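Local coordinates for protein beta-lactamase (Klebsiella pneumoniae, PDB 6KA5) that probably hydrolyses beta-lactam antibiotics to substituted beta-amino acids, as a class C serine beta-lactamase, here carrying a ring-opened beta-lactam bound covalently in its active site, at residues A[66-71]-A[203-208]; A[72-77]-A[156-161]; A[278-283]-A[319-324]. All coordinates share one frame; numbering follows the deposited sequence.

Contact 1 of 3, residues A[66-71]-A[203-208]; sequences LFEVGS and ENYAWG. With 1S7 ((2R)-2-{(1S)-1-methoxy-2-oxo-1-[(thiophen-2-ylacetyl)amino]ethyl}-5-methylidene-5,6-dihydro-2H-1,3-thiazine-4-carboxylic acid), chain B.
The Tyr205 ring meets 66-71 along its edge: Leu66 O and Glu68 OE2 both lie near the ring plane, while the ring of His217 stacks against it from outside the two segments. The carboxylate of Glu68 is turned 58° from the tyrosine ring. Tyr205 OH gives its proton to Glu68 OE2 at 2.6 Å, coming from the anti side of the carboxylate and 19° out of its plane. Tyrosine suits the place because its CG points away from its own backbone N (chi1 -176°) and the rigid ring carries the hydroxyl out to the acid, whose extended chain comes to meet it.

Behind this pair the backbones form a single bridge. Leu66 N donates to Asn204 O at 2.8 Å, and Ala206 N donates to Leu66 O at 3.0 Å. The small Ala206 fits where its CB sits only 3.4 Å from Leu66 O. The 203-208 loop thus joins the chain at strand 67-68, an outermost strand of a three-stranded antiparallel sheet with 231-232 and 193-194. This strand leads to Ser71, whose OG is bonded covalently to C14 of 1S7 at 1.4 Å and whose N makes a weak hydrogen bond to O4.

Besides Tyr205, Glu68 OE2 accepts from Val218 N and OE1 pairs with Thr325 OG1. With this many polar partners, the buried carboxylate is probably held in its charged form.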
loop_
_atom_site.group_PDB
_atom_site.type_symbol
_atom_site.label_atom_id
_atom_site.label_comp_id
_atom_site.label_asym_id
_atom_site.label_seq_id
_atom_site.Cartn_x
_atom_site.Cartn_y
_atom_site.Cartn_z
ATOM N N LEU A 66 7.422 -6.521 -13.733
ATOM C CA LEU A 66 6.401 -5.744 -13.056
ATOM C C LEU A 66 5.342 -6.648 -12.455
ATOM O O LEU A 66 4.784 -7.511 -13.139
ATOM C CB LEU A 66 5.725 -4.796 -14.039
ATOM C CG LEU A 66 6.661 -3.803 -14.716
ATOM C CD1 LEU A 66 5.951 -3.265 -15.933
ATOM C CD2 LEU A 66 6.971 -2.669 -13.772
ATOM N N PHE A 67 5.008 -6.378 -11.199
ATOM C CA PHE A 67 3.950 -7.078 -10.498
ATOM C C PHE A 67 2.853 -6.090 -10.118
ATOM O O PHE A 67 3.146 -4.942 -9.771
ATOM C CB PHE A 67 4.482 -7.709 -9.184
ATOM C CG PHE A 67 5.475 -8.842 -9.366
ATOM C CD1 PHE A 67 6.831 -8.594 -9.627
ATOM C CD2 PHE A 67 5.039 -10.162 -9.234
ATOM C CE1 PHE A 67 7.752 -9.647 -9.757
ATOM C CE2 PHE A 67 5.943 -11.223 -9.362
ATOM C CZ PHE A 67 7.307 -10.963 -9.629
ATOM N N GLU A 68 1.606 -6.557 -10.108
ATOM C CA GLU A 68 0.533 -5.822 -9.440
ATOM C C GLU A 68 0.718 -5.872 -7.938
ATOM O O GLU A 68 1.004 -6.925 -7.370
ATOM C CB GLU A 68 -0.834 -6.391 -9.784
ATOM C CG GLU A 68 -1.135 -6.317 -11.268
ATOM C CD GLU A 68 -2.346 -7.092 -11.692
ATOM O OE1 GLU A 68 -3.122 -7.614 -10.847
ATOM O OE2 GLU A 68 -2.534 -7.169 -12.922
ATOM N N VAL A 69 0.507 -4.737 -7.275
ATOM C CA VAL A 69 0.660 -4.716 -5.825
ATOM C C VAL A 69 -0.633 -4.439 -5.083
ATOM O O VAL A 69 -0.614 -4.392 -3.843
ATOM C CB VAL A 69 1.763 -3.744 -5.368
ATOM C CG1 VAL A 69 3.093 -4.151 -5.988
ATOM C CG2 VAL A 69 1.405 -2.270 -5.668
ATOM N N GLY A 70 -1.754 -4.267 -5.781
ATOM C CA GLY A 70 -3.034 -4.171 -5.102
ATOM C C GLY A 70 -3.048 -3.079 -4.057
ATOM O O GLY A 70 -2.644 -1.926 -4.307
ATOM N N SER A 71 -3.503 -3.458 -2.869
ATOM C CA SER A 71 -3.699 -2.513 -1.776
ATOM C C SER A 71 -2.422 -1.814 -1.316
ATOM O O SER A 71 -2.527 -0.832 -0.569
ATOM C CB SER A 71 -4.369 -3.230 -0.594
ATOM O OG SER A 71 -5.718 -3.556 -0.895
ATOM N N GLU A 203 6.067 -6.432 -22.135
ATOM C CA GLU A 203 6.776 -7.707 -22.122
ATOM C C GLU A 203 7.280 -8.055 -20.729
ATOM O O GLU A 203 7.601 -9.220 -20.475
ATOM C CB GLU A 203 7.950 -7.677 -23.106
ATOM C CG GLU A 203 9.054 -6.689 -22.734
ATOM C CD GLU A 203 10.258 -6.751 -23.674
ATOM O OE1 GLU A 203 10.254 -7.587 -24.606
ATOM O OE2 GLU A 203 11.214 -5.971 -23.470
ATOM N N ASN A 204 7.382 -7.060 -19.844
ATOM C CA ASN A 204 7.870 -7.234 -18.484
ATOM C C ASN A 204 6.746 -7.370 -17.474
ATOM O O ASN A 204 7.017 -7.574 -16.285
ATOM C CB ASN A 204 8.734 -6.034 -18.071
ATOM C CG ASN A 204 10.050 -5.992 -18.786
ATOM O OD1 ASN A 204 10.653 -7.027 -19.045
ATOM N ND2 ASN A 204 10.514 -4.787 -19.114
ATOM N N TYR A 205 5.504 -7.184 -17.891
ATOM C CA TYR A 205 4.376 -7.205 -16.968
ATOM C C TYR A 205 3.961 -8.655 -16.737
ATOM O O TYR A 205 3.362 -9.302 -17.614
ATOM C CB TYR A 205 3.266 -6.335 -17.551
ATOM C CG TYR A 205 2.027 -6.110 -16.738
ATOM C CD1 TYR A 205 1.866 -6.607 -15.444
ATOM C CD2 TYR A 205 0.972 -5.406 -17.304
ATOM C CE1 TYR A 205 0.662 -6.408 -14.750
ATOM C CE2 TYR A 205 -0.218 -5.210 -16.621
ATOM C CZ TYR A 205 -0.365 -5.695 -15.345
ATOM O OH TYR A 205 -1.570 -5.470 -14.695
ATOM N N ALA A 206 4.302 -9.176 -15.559
ATOM C CA ALA A 206 3.942 -10.544 -15.223
ATOM C C ALA A 206 2.440 -10.758 -15.347
ATOM O O ALA A 206 1.637 -9.845 -15.132
ATOM C CB ALA A 206 4.400 -10.855 -13.793
ATOM N N TRP A 207 2.060 -11.985 -15.680
ATOM C CA TRP A 207 0.679 -12.421 -15.539
ATOM C C TRP A 207 0.425 -12.889 -14.110
ATOM O O TRP A 207 1.285 -13.509 -13.477
ATOM C CB TRP A 207 0.361 -13.543 -16.535
ATOM C CG TRP A 207 0.239 -12.974 -17.903
ATOM C CD1 TRP A 207 1.234 -12.875 -18.849
ATOM C CD2 TRP A 207 -0.906 -12.306 -18.446
ATOM N NE1 TRP A 207 0.752 -12.208 -19.971
ATOM C CE2 TRP A 207 -0.560 -11.870 -19.747
ATOM C CE3 TRP A 207 -2.191 -12.061 -17.973
ATOM C CZ2 TRP A 207 -1.469 -11.194 -20.573
ATOM C CZ3 TRP A 207 -3.099 -11.401 -18.801
ATOM C CH2 TRP A 207 -2.725 -10.979 -20.082
ATOM N N GLY A 208 -0.747 -12.560 -13.592
ATOM C CA GLY A 208 -1.189 -13.103 -12.324
ATOM C C GLY A 208 -1.946 -14.392 -12.567
ATOM O O GLY A 208 -2.470 -14.604 -13.646
HETATM C C 1S7 B . -9.564 -4.721 -1.267
HETATM N N 1S7 B . -7.579 -5.930 -2.660
HETATM O O 1S7 B . -8.193 -4.460 -0.975
HETATM S S 1S7 B . -9.959 -4.385 -5.296
HETATM C C1 1S7 B . -7.292 -5.448 -1.297
HETATM O O1 1S7 B . -6.621 -4.123 -3.711
HETATM S S1 1S7 B . -7.613 -6.337 1.267
HETATM C C2 1S7 B . -7.203 -5.139 -3.839
HETATM N N2 1S7 B . -8.344 -7.634 -0.903
HETATM C C3 1S7 B . -7.528 -5.675 -5.240
HETATM C C4 1S7 B . -9.087 -5.658 -5.421
HETATM O O4 1S7 B . -4.965 -5.596 -1.505
HETATM C C5 1S7 B . -9.981 -6.785 -5.697
HETATM O O5 1S7 B . -10.616 -9.373 -1.569
HETATM C C6 1S7 B . -11.486 -6.226 -5.777
HETATM O O6 1S7 B . -10.045 -10.907 -0.062
HETATM C C7 1S7 B . -11.451 -4.801 -5.540
HETATM C C8 1S7 B . -7.329 -6.739 -0.354
HETATM C C9 1S7 B . -7.473 -7.760 2.153
HETATM C C10 1S7 B . -8.478 -8.866 1.721
HETATM C C11 1S7 B . -8.747 -9.934 2.483
HETATM C C13 1S7 B . -8.957 -8.744 0.040
HETATM C C14 1S7 B . -5.884 -4.892 -1.172
HETATM C C15 1S7 B . -9.934 -9.728 -0.564
#

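Contact 2 of 3, residues A[72-77]-A[156-161]; sequences LSKTFA and YSNIGT. With 1S7 ((2R)-2-{(1S)-1-methoxy-2-oxo-1-[(thiophen-2-ylacetyl)amino]ethyl}-5-methylidene-5,6-dihydro-2H-1,3-thiazine-4-carboxylic acid), chain B.
Lys74, in helix 74-86, is the first residue of 72-77 to touch 156-161, and it carries most of the contact. Its CG meets Thr161 CG2 at 3.5 Å and its CD lies 3.3 Å from Thr161 OG1, the two side chains crossing at about a right angle. The chain then bends at its last torsion (chi4 76°), which turns NZ between Tyr156 and Asn158. NZ is modelled as donating to Tyr156 OH at 2.7 Å and to Asn158 OD1 at 2.9 Å, although it sits too close to the tyrosine ring for its exact place to be sure. Lysine suits this buried spot, its long apolar chain packing on threonine before the amine is placed near two oxygens.

Thr75 faces the other way, its OG1 donating to Leu72 O. One turn on from Lys74, Ala77 CB rests against Thr161 CG2 at 4.2 Å, a small residue for close helix packing. Thr161 OG1 is itself fixed by donating to Ser157 O, and Ser157 N-caps helix 158-171 through a straight bond from Gly160 N to its OG; the same OG also hydrogen-bonds Gln124 O.

A lysine three residues after the acylated Ser71, facing a Tyr-x-Asn sequence, is consistent with the SxxK and YxN motifs of class C beta-lactamases.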
loop_
_atom_site.group_PDB
_atom_site.type_symbol
_atom_site.label_atom_id
_atom_site.label_comp_id
_atom_site.label_asym_id
_atom_site.label_seq_id
_atom_site.Cartn_x
_atom_site.Cartn_y
_atom_site.Cartn_z
ATOM N N LEU A 72 -1.218 -2.252 -1.721
ATOM C CA LEU A 72 -0.063 -1.391 -1.435
ATOM C C LEU A 72 -0.229 -0.034 -2.085
ATOM O O LEU A 72 0.382 0.951 -1.646
ATOM C CB LEU A 72 1.266 -1.972 -1.933
ATOM C CG LEU A 72 1.748 -3.299 -1.382
ATOM C CD1 LEU A 72 3.221 -3.459 -1.770
ATOM C CD2 LEU A 72 1.532 -3.345 0.075
ATOM N N SER A 73 -1.050 0.029 -3.142
ATOM C CA SER A 73 -1.294 1.287 -3.830
ATOM C C SER A 73 -1.846 2.357 -2.902
ATOM O O SER A 73 -1.682 3.550 -3.177
ATOM C CB SER A 73 -2.280 1.055 -4.965
ATOM O OG SER A 73 -1.773 0.075 -5.857
ATOM N N LYS A 74 -2.530 1.951 -1.826
ATOM C CA LYS A 74 -3.121 2.922 -0.908
ATOM C C LYS A 74 -2.061 3.825 -0.295
ATOM O O LYS A 74 -2.351 4.992 0.025
ATOM C CB LYS A 74 -3.914 2.187 0.184
ATOM C CG LYS A 74 -5.130 1.381 -0.336
ATOM C CD LYS A 74 -6.021 1.058 0.861
ATOM C CE LYS A 74 -7.365 0.416 0.446
ATOM N NZ LYS A 74 -7.151 -1.024 0.057
ATOM N N THR A 75 -0.844 3.311 -0.106
ATOM C CA THR A 75 0.179 4.145 0.519
ATOM C C THR A 75 0.631 5.252 -0.408
ATOM O O THR A 75 1.104 6.276 0.086
ATOM C CB THR A 75 1.395 3.325 0.996
ATOM O OG1 THR A 75 2.079 2.748 -0.121
ATOM C CG2 THR A 75 0.991 2.212 1.985
ATOM N N PHE A 76 0.466 5.081 -1.722
ATOM C CA PHE A 76 0.809 6.159 -2.639
ATOM C C PHE A 76 -0.239 7.259 -2.590
ATOM O O PHE A 76 0.109 8.437 -2.664
ATOM C CB PHE A 76 0.997 5.601 -4.059
ATOM C CG PHE A 76 2.179 4.677 -4.168
ATOM C CD1 PHE A 76 2.071 3.320 -3.864
ATOM C CD2 PHE A 76 3.413 5.187 -4.472
ATOM C CE1 PHE A 76 3.175 2.468 -3.918
ATOM C CE2 PHE A 76 4.563 4.329 -4.539
ATOM C CZ PHE A 76 4.425 2.965 -4.255
ATOM N N ALA A 77 -1.511 6.902 -2.422
ATOM C CA ALA A 77 -2.530 7.929 -2.194
ATOM C C ALA A 77 -2.252 8.697 -0.906
ATOM O O ALA A 77 -2.406 9.918 -0.866
ATOM C CB ALA A 77 -3.926 7.302 -2.159
ATOM N N TYR A 156 -11.648 -0.909 7.038
ATOM C CA TYR A 156 -10.755 -0.747 5.896
ATOM C C TYR A 156 -11.586 -0.538 4.644
ATOM O O TYR A 156 -12.543 -1.287 4.396
ATOM C CB TYR A 156 -9.887 -1.998 5.780
ATOM C CG TYR A 156 -8.759 -1.955 4.796
ATOM C CD1 TYR A 156 -8.982 -2.208 3.453
ATOM C CD2 TYR A 156 -7.463 -1.740 5.207
ATOM C CE1 TYR A 156 -7.955 -2.242 2.556
ATOM C CE2 TYR A 156 -6.412 -1.759 4.288
ATOM C CZ TYR A 156 -6.671 -2.016 2.975
ATOM O OH TYR A 156 -5.658 -2.053 2.030
ATOM N N SER A 157 -11.245 0.493 3.862
ATOM C CA SER A 157 -12.128 0.916 2.770
ATOM C C SER A 157 -11.371 1.326 1.513
ATOM O O SER A 157 -10.563 2.263 1.548
ATOM C CB SER A 157 -13.014 2.083 3.234
ATOM O OG SER A 157 -13.887 2.469 2.175
ATOM N N ASN A 158 -11.718 0.704 0.373
ATOM C CA ASN A 158 -11.227 1.217 -0.911
ATOM C C ASN A 158 -11.882 2.533 -1.275
ATOM O O ASN A 158 -11.285 3.335 -1.999
ATOM C CB ASN A 158 -11.514 0.253 -2.067
ATOM C CG ASN A 158 -10.657 -0.952 -2.047
ATOM O OD1 ASN A 158 -9.686 -1.045 -1.295
ATOM N ND2 ASN A 158 -11.017 -1.909 -2.892
ATOM N N ILE A 159 -13.130 2.747 -0.843
ATOM C CA ILE A 159 -13.843 3.962 -1.224
ATOM C C ILE A 159 -13.248 5.157 -0.496
ATOM O O ILE A 159 -13.000 6.208 -1.095
ATOM C CB ILE A 159 -15.348 3.839 -0.918
ATOM C CG1 ILE A 159 -15.940 2.560 -1.501
ATOM C CG2 ILE A 159 -16.095 5.073 -1.474
ATOM C CD1 ILE A 159 -17.386 2.295 -1.052
ATOM N N GLY A 160 -12.992 5.009 0.803
ATOM C CA GLY A 160 -12.317 6.070 1.532
ATOM C C GLY A 160 -10.955 6.410 0.951
ATOM O O GLY A 160 -10.593 7.588 0.834
ATOM N N THR A 161 -10.167 5.379 0.614
ATOM C CA THR A 161 -8.863 5.604 -0.005
ATOM C C THR A 161 -9.016 6.362 -1.309
ATOM O O THR A 161 -8.233 7.280 -1.604
ATOM C CB THR A 161 -8.173 4.264 -0.248
ATOM O OG1 THR A 161 -8.134 3.544 0.991
ATOM C CG2 THR A 161 -6.744 4.505 -0.748
HETATM C C 1S7 B . -9.564 -4.721 -1.267
HETATM N N 1S7 B . -7.579 -5.930 -2.660
HETATM O O 1S7 B . -8.193 -4.460 -0.975
HETATM S S 1S7 B . -9.959 -4.385 -5.296
HETATM C C1 1S7 B . -7.292 -5.448 -1.297
HETATM O O1 1S7 B . -6.621 -4.123 -3.711
HETATM S S1 1S7 B . -7.613 -6.337 1.267
HETATM C C2 1S7 B . -7.203 -5.139 -3.839
HETATM N N2 1S7 B . -8.344 -7.634 -0.903
HETATM C C3 1S7 B . -7.528 -5.675 -5.240
HETATM C C4 1S7 B . -9.087 -5.658 -5.421
HETATM O O4 1S7 B . -4.965 -5.596 -1.505
HETATM C C5 1S7 B . -9.981 -6.785 -5.697
HETATM O O5 1S7 B . -10.616 -9.373 -1.569
HETATM C C6 1S7 B . -11.486 -6.226 -5.777
HETATM O O6 1S7 B . -10.045 -10.907 -0.062
HETATM C C7 1S7 B . -11.451 -4.801 -5.540
HETATM C C8 1S7 B . -7.329 -6.739 -0.354
HETATM C C9 1S7 B . -7.473 -7.760 2.153
HETATM C C10 1S7 B . -8.478 -8.866 1.721
HETATM C C11 1S7 B . -8.747 -9.934 2.483
HETATM C C13 1S7 B . -8.957 -8.744 0.040
HETATM C C14 1S7 B . -5.884 -4.892 -1.172
HETATM C C15 1S7 B . -9.934 -9.728 -0.564
#

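Contact 3 of 3, residues A[278-283]-A[319-324]; sequences MWEQLP and INKTGS. With 1S7 ((2R)-2-{(1S)-1-methoxy-2-oxo-1-[(thiophen-2-ylacetyl)amino]ethyl}-5-methylidene-5,6-dihydro-2H-1,3-thiazine-4-carboxylic acid), chain B.
Trp279 leans across 319-321, and its atoms meet three successive residues there. Its CB starts 3.9 Å from Ile319 CG2, and CG and CD2 pass the same methyl as the two side chains cross at about a right angle. CE3 is next, 3.7 Å from Asn320 O, which lies at the ring edge near its plane. At the tip CZ3 reaches Lys321 CB at 3.8 Å. So broad a ring is long enough to touch both the isoleucine and the lysine stem, while His264 and Phe334 meet it edge-to-face from elsewhere in the chain.

After Trp279 the chain enters strand 280-283, antiparallel to its sheet neighbour 317-324. Glu280 and Asn320 form a hydrogen-bonded pair: Asn320 N donates to Glu280 O at 2.9 Å, and the return bond is weak. Gln281 and Ile319 are the non-hydrogen-bonded pair that follows, their side chains lying alongside and pointing the same way. Strand 317-324 carries Lys321-Thr322-Gly323, consistent with the KTG motif that borders the active site in this family.

On the face of Glu280 and Asn320, water joins the polar groups. Water 1 donates to Glu280 OE1 at 2.7 Å and accepts from Asn320 ND2, whose amide is fixed by bonds of OD1 to Tyr331 OH and Asn295 ND2. Water 3 donates to Glu280 OE2 and accepts from Lys321 NZ at 2.8 Å, bridging opposite charges too far apart for a salt bridge; the direct salt bridge of OE2 is with Arg154. Lys321, bent at chi2 (73°) and chi4 (76°), folds back so that NZ donates to Thr322 O at 3.0 Å, and it also bonds Tyr156 OH. Farther along, Ser324 N donates to O4 of 1S7 at 2.8 Å, with Ser71 N completing an oxyanion hole.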
loop_
_atom_site.group_PDB
_atom_site.type_symbol
_atom_site.label_atom_id
_atom_site.label_comp_id
_atom_site.label_asym_id
_atom_site.label_seq_id
_atom_site.Cartn_x
_atom_site.Cartn_y
_atom_site.Cartn_z
ATOM N N MET A 278 -2.711 5.496 5.976
ATOM C CA MET A 278 -2.683 4.218 5.256
ATOM C C MET A 278 -1.666 3.192 5.755
ATOM O O MET A 278 -2.040 2.027 5.933
ATOM C CB MET A 278 -2.524 4.446 3.746
ATOM C CG MET A 278 -3.770 5.129 3.155
ATOM S SD MET A 278 -5.218 4.055 3.258
ATOM C CE MET A 278 -6.558 5.246 3.381
ATOM N N TRP A 279 -0.413 3.565 5.994
ATOM C CA TRP A 279 0.483 2.620 6.656
ATOM C C TRP A 279 -0.092 2.178 8.003
ATOM O O TRP A 279 -0.855 2.900 8.645
ATOM C CB TRP A 279 1.853 3.251 6.910
ATOM C CG TRP A 279 2.647 3.560 5.668
ATOM C CD1 TRP A 279 2.844 4.790 5.111
ATOM C CD2 TRP A 279 3.316 2.623 4.817
ATOM N NE1 TRP A 279 3.626 4.680 3.983
ATOM C CE2 TRP A 279 3.944 3.363 3.788
ATOM C CE3 TRP A 279 3.492 1.237 4.854
ATOM C CZ2 TRP A 279 4.711 2.759 2.791
ATOM C CZ3 TRP A 279 4.247 0.637 3.850
ATOM C CH2 TRP A 279 4.839 1.393 2.833
ATOM N N GLU A 280 0.303 0.986 8.426
ATOM C CA GLU A 280 -0.039 0.434 9.730
ATOM C C GLU A 280 1.244 0.066 10.449
ATOM O O GLU A 280 2.212 -0.362 9.814
ATOM C CB GLU A 280 -0.937 -0.797 9.581
ATOM C CG GLU A 280 -2.243 -0.499 8.811
ATOM C CD GLU A 280 -2.817 -1.738 8.116
ATOM O OE1 GLU A 280 -2.374 -2.861 8.464
ATOM O OE2 GLU A 280 -3.699 -1.603 7.213
ATOM N N GLN A 281 1.275 0.231 11.767
ATOM C CA GLN A 281 2.525 -0.082 12.472
ATOM C C GLN A 281 2.264 -0.805 13.780
ATOM O O GLN A 281 1.192 -0.704 14.385
ATOM C CB GLN A 281 3.383 1.165 12.722
ATOM C CG GLN A 281 2.815 2.163 13.732
ATOM C CD GLN A 281 3.594 3.486 13.728
ATOM O OE1 GLN A 281 4.100 3.924 12.681
ATOM N NE2 GLN A 281 3.686 4.132 14.899
ATOM N N LEU A 282 3.269 -1.562 14.190
ATOM C CA LEU A 282 3.291 -2.391 15.382
ATOM C C LEU A 282 4.520 -2.059 16.196
ATOM O O LEU A 282 5.512 -1.563 15.659
ATOM C CB LEU A 282 3.336 -3.875 15.008
ATOM C CG LEU A 282 1.913 -4.274 14.640
ATOM C CD1 LEU A 282 1.780 -4.361 13.145
ATOM C CD2 LEU A 282 1.508 -5.541 15.352
ATOM N N PRO A 283 4.517 -2.388 17.480
ATOM C CA PRO A 283 5.708 -2.131 18.290
ATOM C C PRO A 283 6.862 -2.999 17.825
ATOM O O PRO A 283 6.670 -4.117 17.346
ATOM C CB PRO A 283 5.269 -2.512 19.715
ATOM C CG PRO A 283 3.756 -2.551 19.668
ATOM C CD PRO A 283 3.393 -2.936 18.266
ATOM N N ILE A 319 6.715 -1.042 10.500
ATOM C CA ILE A 319 5.714 -0.416 9.626
ATOM C C ILE A 319 5.456 -1.349 8.455
ATOM O O ILE A 319 6.402 -1.925 7.911
ATOM C CB ILE A 319 6.191 0.970 9.144
ATOM C CG1 ILE A 319 6.416 1.879 10.343
ATOM C CG2 ILE A 319 5.154 1.610 8.188
ATOM C CD1 ILE A 319 7.174 3.171 9.985
ATOM N N ASN A 320 4.176 -1.567 8.111
ATOM C CA ASN A 320 3.914 -2.543 7.047
ATOM C C ASN A 320 2.614 -2.276 6.301
ATOM O O ASN A 320 1.770 -1.473 6.711
ATOM C CB ASN A 320 3.948 -4.004 7.564
ATOM C CG ASN A 320 2.797 -4.424 8.528
ATOM O OD1 ASN A 320 2.783 -5.603 8.903
ATOM N ND2 ASN A 320 1.909 -3.520 8.957
ATOM N N LYS A 321 2.490 -2.973 5.159
ATOM C CA LYS A 321 1.276 -2.942 4.359
ATOM C C LYS A 321 1.210 -4.203 3.510
ATOM O O LYS A 321 2.218 -4.642 2.950
ATOM C CB LYS A 321 1.234 -1.681 3.473
ATOM C CG LYS A 321 -0.098 -1.424 2.714
ATOM C CD LYS A 321 -1.176 -0.948 3.672
ATOM C CE LYS A 321 -2.580 -1.021 3.027
ATOM N NZ LYS A 321 -3.094 -2.433 2.979
ATOM N N THR A 322 0.014 -4.796 3.443
ATOM C CA THR A 322 -0.244 -5.914 2.552
ATOM C C THR A 322 -0.968 -5.439 1.303
ATOM O O THR A 322 -1.636 -4.400 1.306
ATOM C CB THR A 322 -1.110 -6.959 3.255
ATOM O OG1 THR A 322 -2.272 -6.305 3.755
ATOM C CG2 THR A 322 -0.379 -7.594 4.403
ATOM N N GLY A 323 -0.851 -6.217 0.226
ATOM C CA GLY A 323 -1.685 -5.961 -0.938
ATOM C C GLY A 323 -1.884 -7.206 -1.764
ATOM O O GLY A 323 -1.056 -8.118 -1.745
ATOM N N SER A 324 -2.998 -7.256 -2.481
ATOM C CA SER A 324 -3.257 -8.403 -3.342
ATOM C C SER A 324 -4.175 -7.959 -4.459
ATOM O O SER A 324 -4.841 -6.937 -4.351
ATOM C CB SER A 324 -3.887 -9.568 -2.559
ATOM O OG SER A 324 -5.156 -9.219 -2.014
HETATM C C 1S7 B . -9.564 -4.721 -1.267
HETATM N N 1S7 B . -7.579 -5.930 -2.660
HETATM O O 1S7 B . -8.193 -4.460 -0.975
HETATM S S 1S7 B . -9.959 -4.385 -5.296
HETATM C C1 1S7 B . -7.292 -5.448 -1.297
HETATM O O1 1S7 B . -6.621 -4.123 -3.711
HETATM S S1 1S7 B . -7.613 -6.337 1.267
HETATM C C2 1S7 B . -7.203 -5.139 -3.839
HETATM N N2 1S7 B . -8.344 -7.634 -0.903
HETATM C C3 1S7 B . -7.528 -5.675 -5.240
HETATM C C4 1S7 B . -9.087 -5.658 -5.421
HETATM O O4 1S7 B . -4.965 -5.596 -1.505
HETATM C C5 1S7 B . -9.981 -6.785 -5.697
HETATM O O5 1S7 B . -10.616 -9.373 -1.569
HETATM C C6 1S7 B . -11.486 -6.226 -5.777
HETATM O O6 1S7 B . -10.045 -10.907 -0.062
HETATM C C7 1S7 B . -11.451 -4.801 -5.540
HETATM C C8 1S7 B . -7.329 -6.739 -0.354
HETATM C C9 1S7 B . -7.473 -7.760 2.153
HETATM C C10 1S7 B . -8.478 -8.866 1.721
HETATM C C11 1S7 B . -8.747 -9.934 2.483
HETATM C C13 1S7 B . -8.957 -8.744 0.040
HETATM C C14 1S7 B . -5.884 -4.892 -1.172
HETATM C C15 1S7 B . -9.934 -9.728 -0.564
HETATM O O HOH W 1 -0.777 -4.273 10.132
HETATM O O HOH W 2 -0.720 -4.424 6.542
HETATM O O HOH W 3 -3.579 -3.640 5.495
#

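How the contacts relate
All three contacts are buried, but contacts 2 and 3 lie nearer the middle of the chain than contact 1. Contact 1 joins an outer strand of the small sheet to a loop, mostly through backbone bonds and one tyrosine-carboxylate pair. Contact 2 sets helix 74-86 against the start of helix 158-171 and the turn before it, built round a lysine, and contact 3 is strand pairing in the large sheet with waters on one face. The first segments of contacts 1 and 2 are consecutive in the chain. The three come together at 1S7: Ser71 OG lies 3.3 Å from Tyr156 OH, probably hydrogen-bonded, and Ser71 CB packs 3.5 Å from Thr322 O.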